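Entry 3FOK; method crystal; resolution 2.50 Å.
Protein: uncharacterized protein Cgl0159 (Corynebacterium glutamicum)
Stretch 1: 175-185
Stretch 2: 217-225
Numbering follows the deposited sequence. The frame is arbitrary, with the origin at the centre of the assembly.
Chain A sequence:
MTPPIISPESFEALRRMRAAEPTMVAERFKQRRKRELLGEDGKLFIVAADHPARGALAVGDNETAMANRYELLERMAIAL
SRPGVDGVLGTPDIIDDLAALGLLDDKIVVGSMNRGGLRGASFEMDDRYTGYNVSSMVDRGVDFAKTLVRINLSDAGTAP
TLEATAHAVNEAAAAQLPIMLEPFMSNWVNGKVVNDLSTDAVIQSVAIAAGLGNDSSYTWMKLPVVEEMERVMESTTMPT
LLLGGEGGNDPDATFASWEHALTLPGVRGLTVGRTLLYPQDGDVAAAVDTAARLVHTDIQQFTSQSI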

ATOM      1  N   ALA A 175     -14.722 -17.825   6.075  1.00 15.29           N
ATOM      2  CA  ALA A 175     -16.032 -17.971   5.449  1.00 15.91           C
ATOM      3  C   ALA A 175     -16.400 -19.449   5.329  1.00 17.06           C
ATOM      4  O   ALA A 175     -17.460 -19.795   4.793  1.00 16.24           O
ATOM      5  CB  ALA A 175     -16.031 -17.315   4.067  1.00 12.77           C
ATOM      6  N   GLN A 176     -15.519 -20.312   5.828  1.00 17.02           N
ATOM      7  CA  GLN A 176     -15.737 -21.755   5.771  1.00 20.22           C
ATOM      8  C   GLN A 176     -15.895 -22.220   4.332  1.00 19.12           C
ATOM      9  O   GLN A 176     -16.710 -23.087   4.019  1.00 17.69           O
ATOM     10  CB  GLN A 176     -16.964 -22.152   6.600  1.00 21.42           C
ATOM     11  CG  GLN A 176     -16.717 -22.039   8.093  1.00 24.55           C
ATOM     12  CD  GLN A 176     -17.867 -22.559   8.924  1.00 28.69           C
ATOM     13  OE1 GLN A 176     -17.709 -22.827  10.116  1.00 29.34           O
ATOM     14  NE2 GLN A 176     -19.037 -22.700   8.303  1.00 31.01           N
ATOM     15  N   LEU A 177     -15.090 -21.620   3.467  1.00 18.73           N
ATOM     16  CA  LEU A 177     -15.077 -21.931   2.046  1.00 18.31           C
ATOM     17  C   LEU A 177     -13.820 -22.733   1.734  1.00 17.18           C
ATOM     18  O   LEU A 177     -12.715 -22.231   1.890  1.00 16.93           O
ATOM     19  CB  LEU A 177     -15.063 -20.636   1.230  1.00 17.42           C
ATOM     20  CG  LEU A 177     -14.902 -20.802  -0.280  1.00 16.45           C
ATOM     21  CD1 LEU A 177     -16.179 -21.394  -0.853  1.00 15.66           C
ATOM     22  CD2 LEU A 177     -14.597 -19.462  -0.921  1.00 15.11           C
ATOM     23  N   PRO A 178     -13.975 -23.990   1.297  1.00 17.45           N
ATOM     24  CA  PRO A 178     -12.797 -24.802   0.982  1.00 16.49           C
ATOM     25  C   PRO A 178     -11.907 -24.080  -0.021  1.00 17.73           C
ATOM     26  O   PRO A 178     -12.400 -23.501  -0.991  1.00 20.62           O
ATOM     27  CB  PRO A 178     -13.401 -26.078   0.408  1.00 17.58           C
ATOM     28  CG  PRO A 178     -14.702 -26.190   1.140  1.00 17.51           C
ATOM     29  CD  PRO A 178     -15.212 -24.764   1.096  1.00 17.60           C
ATOM     30  N   ILE A 179     -10.601 -24.100   0.220  1.00 16.99           N
ATOM     31  CA  ILE A 179      -9.668 -23.439  -0.679  1.00 17.20           C
ATOM     32  C   ILE A 179      -8.535 -24.376  -1.100  1.00 18.59           C
ATOM     33  O   ILE A 179      -7.800 -24.930  -0.281  1.00 17.25           O
ATOM     34  CB  ILE A 179      -9.106 -22.144  -0.049  1.00 17.30           C
ATOM     35  CG1 ILE A 179      -8.173 -21.449  -1.043  1.00 15.35           C
ATOM     36  CG2 ILE A 179      -8.411 -22.459   1.266  1.00 15.41           C
ATOM     37  CD1 ILE A 179      -7.759 -20.059  -0.619  1.00 16.15           C
HETATM   38  N   MSE A 180      -8.430 -24.524  -2.413  1.00 20.34           N
HETATM   39  CA  MSE A 180      -7.482 -25.390  -3.104  1.00 22.53           C
HETATM   40  C   MSE A 180      -6.213 -24.626  -3.516  1.00 21.56           C
HETATM   41  O   MSE A 180      -6.291 -23.655  -4.269  1.00 21.16           O
HETATM   42  CB  MSE A 180      -8.217 -25.914  -4.341  1.00 26.87           C
HETATM   43  CG  MSE A 180      -7.637 -27.078  -5.095  1.00 32.98           C
HETATM   44 SE   MSE A 180      -8.733 -27.270  -6.704  1.00 40.11          SE
HETATM   45  CE  MSE A 180     -10.367 -27.938  -5.904  1.00 38.23           C
ATOM     46  N   LEU A 181      -5.051 -25.051  -3.024  1.00 19.38           N
ATOM     47  CA  LEU A 181      -3.800 -24.389  -3.386  1.00 18.86           C
ATOM     48  C   LEU A 181      -2.981 -25.290  -4.310  1.00 19.34           C
ATOM     49  O   LEU A 181      -2.773 -26.470  -4.009  1.00 18.76           O
ATOM     50  CB  LEU A 181      -2.965 -24.061  -2.140  1.00 18.79           C
ATOM     51  CG  LEU A 181      -3.552 -23.212  -1.009  1.00 18.60           C
ATOM     52  CD1 LEU A 181      -2.445 -22.898  -0.011  1.00 19.37           C
ATOM     53  CD2 LEU A 181      -4.143 -21.927  -1.554  1.00 19.39           C
ATOM     54  N   GLU A 182      -2.521 -24.731  -5.429  1.00 18.46           N
ATOM     55  CA  GLU A 182      -1.707 -25.476  -6.384  1.00 17.90           C
ATOM     56  C   GLU A 182      -0.283 -24.953  -6.242  1.00 18.18           C
ATOM     57  O   GLU A 182       0.075 -23.939  -6.840  1.00 17.84           O
ATOM     58  CB  GLU A 182      -2.207 -25.246  -7.813  1.00 19.04           C
ATOM     59  CG  GLU A 182      -1.624 -26.213  -8.844  1.00 21.87           C
ATOM     60  CD  GLU A 182      -2.106 -25.928 -10.261  1.00 23.81           C
ATOM     61  OE1 GLU A 182      -3.304 -25.619 -10.437  1.00 24.09           O
ATOM     62  OE2 GLU A 182      -1.291 -26.026 -11.201  1.00 26.01           O
ATOM     63  N   PRO A 183       0.548 -25.637  -5.437  1.00 18.49           N
ATOM     64  CA  PRO A 183       1.933 -25.218  -5.222  1.00 18.07           C
ATOM     65  C   PRO A 183       2.922 -25.793  -6.227  1.00 19.20           C
ATOM     66  O   PRO A 183       2.671 -26.822  -6.855  1.00 20.03           O
ATOM     67  CB  PRO A 183       2.208 -25.710  -3.816  1.00 17.13           C
ATOM     68  CG  PRO A 183       1.527 -27.043  -3.841  1.00 17.93           C
ATOM     69  CD  PRO A 183       0.206 -26.758  -4.541  1.00 18.02           C
ATOM     70  N   PHE A 184       4.055 -25.112  -6.348  1.00 19.48           N
ATOM     71  CA  PHE A 184       5.130 -25.499  -7.252  1.00 18.91           C
ATOM     72  C   PHE A 184       6.381 -24.737  -6.859  1.00 20.64           C
ATOM     73  O   PHE A 184       6.303 -23.629  -6.330  1.00 20.18           O
ATOM     74  CB  PHE A 184       4.822 -25.082  -8.693  1.00 17.99           C
ATOM     75  CG  PHE A 184       3.967 -26.041  -9.456  1.00 17.57           C
ATOM     76  CD1 PHE A 184       4.429 -27.315  -9.766  1.00 18.14           C
ATOM     77  CD2 PHE A 184       2.720 -25.643  -9.927  1.00 15.86           C
ATOM     78  CE1 PHE A 184       3.660 -28.181 -10.542  1.00 18.32           C
ATOM     79  CE2 PHE A 184       1.944 -26.497 -10.700  1.00 16.85           C
ATOM     80  CZ  PHE A 184       2.416 -27.771 -11.011  1.00 16.51           C
HETATM   81  N   MSE A 185       7.533 -25.343  -7.113  1.00 21.60           N
HETATM   82  CA  MSE A 185       8.796 -24.667  -6.891  1.00 23.13           C
HETATM   83  C   MSE A 185       9.077 -24.331  -8.348  1.00 21.69           C
HETATM   84  O   MSE A 185       8.921 -25.195  -9.211  1.00 21.72           O
HETATM   85  CB  MSE A 185       9.862 -25.622  -6.349  1.00 26.24           C
HETATM   86  CG  MSE A 185       9.607 -26.129  -4.931  1.00 33.43           C
HETATM   87 SE   MSE A 185       9.619 -24.766  -3.553  1.00 40.97          SE
HETATM   88  CE  MSE A 185       7.794 -24.237  -3.686  1.00 41.25           C
TER
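Stretch 2, residues 217-225: SYTWMKLPV

Stretch 2 lies beside stretch 1 as a parallel β neighbour, held by a short backbone ladder and finished by a buried tyrosine at the entry and a salt bridge further along. Residues 219-224 are extended and run in the same sense as strand 179-185, their axes 35° apart (signed crossing angle -35°) and 4.5 Å apart at closest approach.

The register is direct: Ile-179 pairs with Thr-219, Met-180 with Trp-220 and Leu-181 with Met-221, at CA-CA distances of 4.8, 4.5 and 5.1 Å. The hydrogen bonds alternate as parallel pairing demands. Ile-179 N donates to Tyr-218 O (2.8 Å) and Trp-220 N to Ile-179 O (2.8 Å), so Ile-179 uses both its polar backbone atoms; Leu-181 repeats the pattern, its N reaching Trp-220 O (3.0 Å) and its O accepting from Lys-222 N (2.9 Å). One step on, Pro-183 has no amide hydrogen to offer, and its CD instead rests 3.6 Å from Lys-222 O.

Side chains follow the pairing. Met-180 and Trp-220 share one sheet face; Ile-179, Leu-181, Thr-219 and Met-221 share the other, where Ile-179 CG2 approaches Thr-219 CB at 4.0 Å and Leu-181 CB meets Met-221 CE, of a selenomethionine, at 3.8 Å.

Before the ladder, Tyr-218 turns toward stretch 1 and gives up more area to it than any other residue of stretch 2. Gln-176, in positive phi as the chain leaves a helix, lays its CA over the ring face, 3.8 Å from the centroid of Tyr-218. Beyond the paired residues, the all-trans Lys-222 brings NZ to 2.8 Å from Glu-182 OE1, a salt bridge between buried and partly exposed partners. Apolar packing continues past it: Pro-183 CG touches Leu-223 CD2 at 3.7 Å, and Phe-184 CE1 reaches Pro-224 CG at 3.9 Å.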

ATOM      1  N   SER A 217      -7.623 -25.127   8.053  1.00 24.26           N
ATOM      2  CA  SER A 217      -8.554 -26.220   8.284  1.00 23.64           C
ATOM      3  C   SER A 217      -9.493 -26.388   7.096  1.00 22.55           C
ATOM      4  O   SER A 217     -10.316 -27.296   7.071  1.00 23.75           O
ATOM      5  CB  SER A 217      -9.369 -25.972   9.557  1.00 25.27           C
ATOM      6  OG  SER A 217     -10.219 -24.845   9.423  1.00 25.62           O
ATOM      7  N   TYR A 218      -9.365 -25.505   6.115  1.00 20.52           N
ATOM      8  CA  TYR A 218     -10.196 -25.566   4.924  1.00 18.82           C
ATOM      9  C   TYR A 218      -9.354 -25.609   3.665  1.00 19.18           C
ATOM     10  O   TYR A 218      -9.872 -25.428   2.562  1.00 19.80           O
ATOM     11  CB  TYR A 218     -11.130 -24.356   4.842  1.00 18.70           C
ATOM     12  CG  TYR A 218     -12.380 -24.517   5.656  1.00 18.58           C
ATOM     13  CD1 TYR A 218     -12.382 -24.256   7.023  1.00 18.87           C
ATOM     14  CD2 TYR A 218     -13.551 -25.001   5.070  1.00 18.72           C
ATOM     15  CE1 TYR A 218     -13.520 -24.477   7.796  1.00 19.70           C
ATOM     16  CE2 TYR A 218     -14.693 -25.229   5.827  1.00 19.52           C
ATOM     17  CZ  TYR A 218     -14.669 -24.968   7.192  1.00 20.84           C
ATOM     18  OH  TYR A 218     -15.785 -25.217   7.952  1.00 19.66           O
ATOM     19  N   THR A 219      -8.059 -25.856   3.811  1.00 17.86           N
ATOM     20  CA  THR A 219      -7.209 -25.867   2.637  1.00 18.32           C
ATOM     21  C   THR A 219      -6.898 -27.253   2.085  1.00 17.23           C
ATOM     22  O   THR A 219      -6.591 -28.186   2.821  1.00 15.20           O
ATOM     23  CB  THR A 219      -5.892 -25.090   2.892  1.00 17.78           C
ATOM     24  OG1 THR A 219      -4.840 -26.008   3.199  1.00 21.25           O
ATOM     25  CG2 THR A 219      -6.065 -24.121   4.054  1.00 15.78           C
ATOM     26  N   TRP A 220      -7.006 -27.355   0.765  1.00 17.64           N
ATOM     27  CA  TRP A 220      -6.745 -28.576   0.020  1.00 18.29           C
ATOM     28  C   TRP A 220      -5.492 -28.350  -0.811  1.00 19.35           C
ATOM     29  O   TRP A 220      -5.030 -27.224  -0.967  1.00 19.41           O
ATOM     30  CB  TRP A 220      -7.903 -28.882  -0.933  1.00 17.46           C
ATOM     31  CG  TRP A 220      -9.158 -29.353  -0.281  1.00 17.01           C
ATOM     32  CD1 TRP A 220      -9.829 -28.749   0.739  1.00 18.04           C
ATOM     33  CD2 TRP A 220      -9.915 -30.517  -0.626  1.00 17.66           C
ATOM     34  NE1 TRP A 220     -10.961 -29.463   1.054  1.00 16.74           N
ATOM     35  CE2 TRP A 220     -11.039 -30.556   0.231  1.00 17.30           C
ATOM     36  CE3 TRP A 220      -9.755 -31.534  -1.579  1.00 16.82           C
ATOM     37  CZ2 TRP A 220     -11.997 -31.571   0.167  1.00 17.67           C
ATOM     38  CZ3 TRP A 220     -10.710 -32.546  -1.647  1.00 16.75           C
ATOM     39  CH2 TRP A 220     -11.817 -32.555  -0.776  1.00 18.94           C
HETATM   40  N   MSE A 221      -4.954 -29.430  -1.354  1.00 21.66           N
HETATM   41  CA  MSE A 221      -3.770 -29.358  -2.192  1.00 22.98           C
HETATM   42  C   MSE A 221      -4.129 -29.880  -3.574  1.00 21.71           C
HETATM   43  O   MSE A 221      -4.903 -30.825  -3.715  1.00 19.96           O
HETATM   44  CB  MSE A 221      -2.638 -30.215  -1.612  1.00 26.26           C
HETATM   45  CG  MSE A 221      -2.055 -29.721  -0.300  1.00 32.23           C
HETATM   46 SE   MSE A 221      -0.888 -28.188  -0.499  1.00 40.73          SE
HETATM   47  CE  MSE A 221      -2.010 -26.832   0.272  1.00 38.34           C
ATOM     48  N   LYS A 222      -3.574 -29.239  -4.592  1.00 21.08           N
ATOM     49  CA  LYS A 222      -3.780 -29.642  -5.975  1.00 21.28           C
ATOM     50  C   LYS A 222      -2.343 -29.902  -6.408  1.00 20.77           C
ATOM     51  O   LYS A 222      -1.589 -28.968  -6.668  1.00 19.48           O
ATOM     52  CB  LYS A 222      -4.403 -28.495  -6.770  1.00 21.99           C
ATOM     53  CG  LYS A 222      -4.781 -28.827  -8.204  1.00 23.17           C
ATOM     54  CD  LYS A 222      -5.346 -27.586  -8.884  1.00 25.05           C
ATOM     55  CE  LYS A 222      -5.550 -27.789 -10.371  1.00 25.30           C
ATOM     56  NZ  LYS A 222      -5.879 -26.500 -11.039  1.00 26.59           N
ATOM     57  N   LEU A 223      -1.959 -31.173  -6.450  1.00 21.04           N
ATOM     58  CA  LEU A 223      -0.592 -31.542  -6.791  1.00 20.77           C
ATOM     59  C   LEU A 223      -0.421 -32.275  -8.112  1.00 22.64           C
ATOM     60  O   LEU A 223      -1.365 -32.858  -8.644  1.00 23.65           O
ATOM     61  CB  LEU A 223      -0.007 -32.413  -5.677  1.00 20.60           C
ATOM     62  CG  LEU A 223      -0.129 -31.906  -4.238  1.00 19.88           C
ATOM     63  CD1 LEU A 223       0.472 -32.931  -3.297  1.00 18.02           C
ATOM     64  CD2 LEU A 223       0.571 -30.568  -4.091  1.00 19.49           C
ATOM     65  N   PRO A 224       0.806 -32.244  -8.660  1.00 22.78           N
ATOM     66  CA  PRO A 224       1.114 -32.915  -9.924  1.00 23.69           C
ATOM     67  C   PRO A 224       1.542 -34.350  -9.629  1.00 25.47           C
ATOM     68  O   PRO A 224       2.209 -34.603  -8.621  1.00 26.55           O
ATOM     69  CB  PRO A 224       2.261 -32.080 -10.472  1.00 23.35           C
ATOM     70  CG  PRO A 224       3.024 -31.763  -9.229  1.00 22.37           C
ATOM     71  CD  PRO A 224       1.927 -31.377  -8.248  1.00 21.34           C
ATOM     72  N   VAL A 225       1.151 -35.290 -10.485  1.00 26.35           N
ATOM     73  CA  VAL A 225       1.541 -36.680 -10.284  1.00 26.73           C
ATOM     74  C   VAL A 225       3.007 -36.762 -10.665  1.00 28.48           C
ATOM     75  O   VAL A 225       3.369 -36.631 -11.832  1.00 28.59           O
ATOM     76  CB  VAL A 225       0.717 -37.631 -11.162  1.00 26.66           C
ATOM     77  CG1 VAL A 225       1.144 -39.068 -10.916  1.00 25.42           C
ATOM     78  CG2 VAL A 225      -0.761 -37.455 -10.855  1.00 24.84           C
TER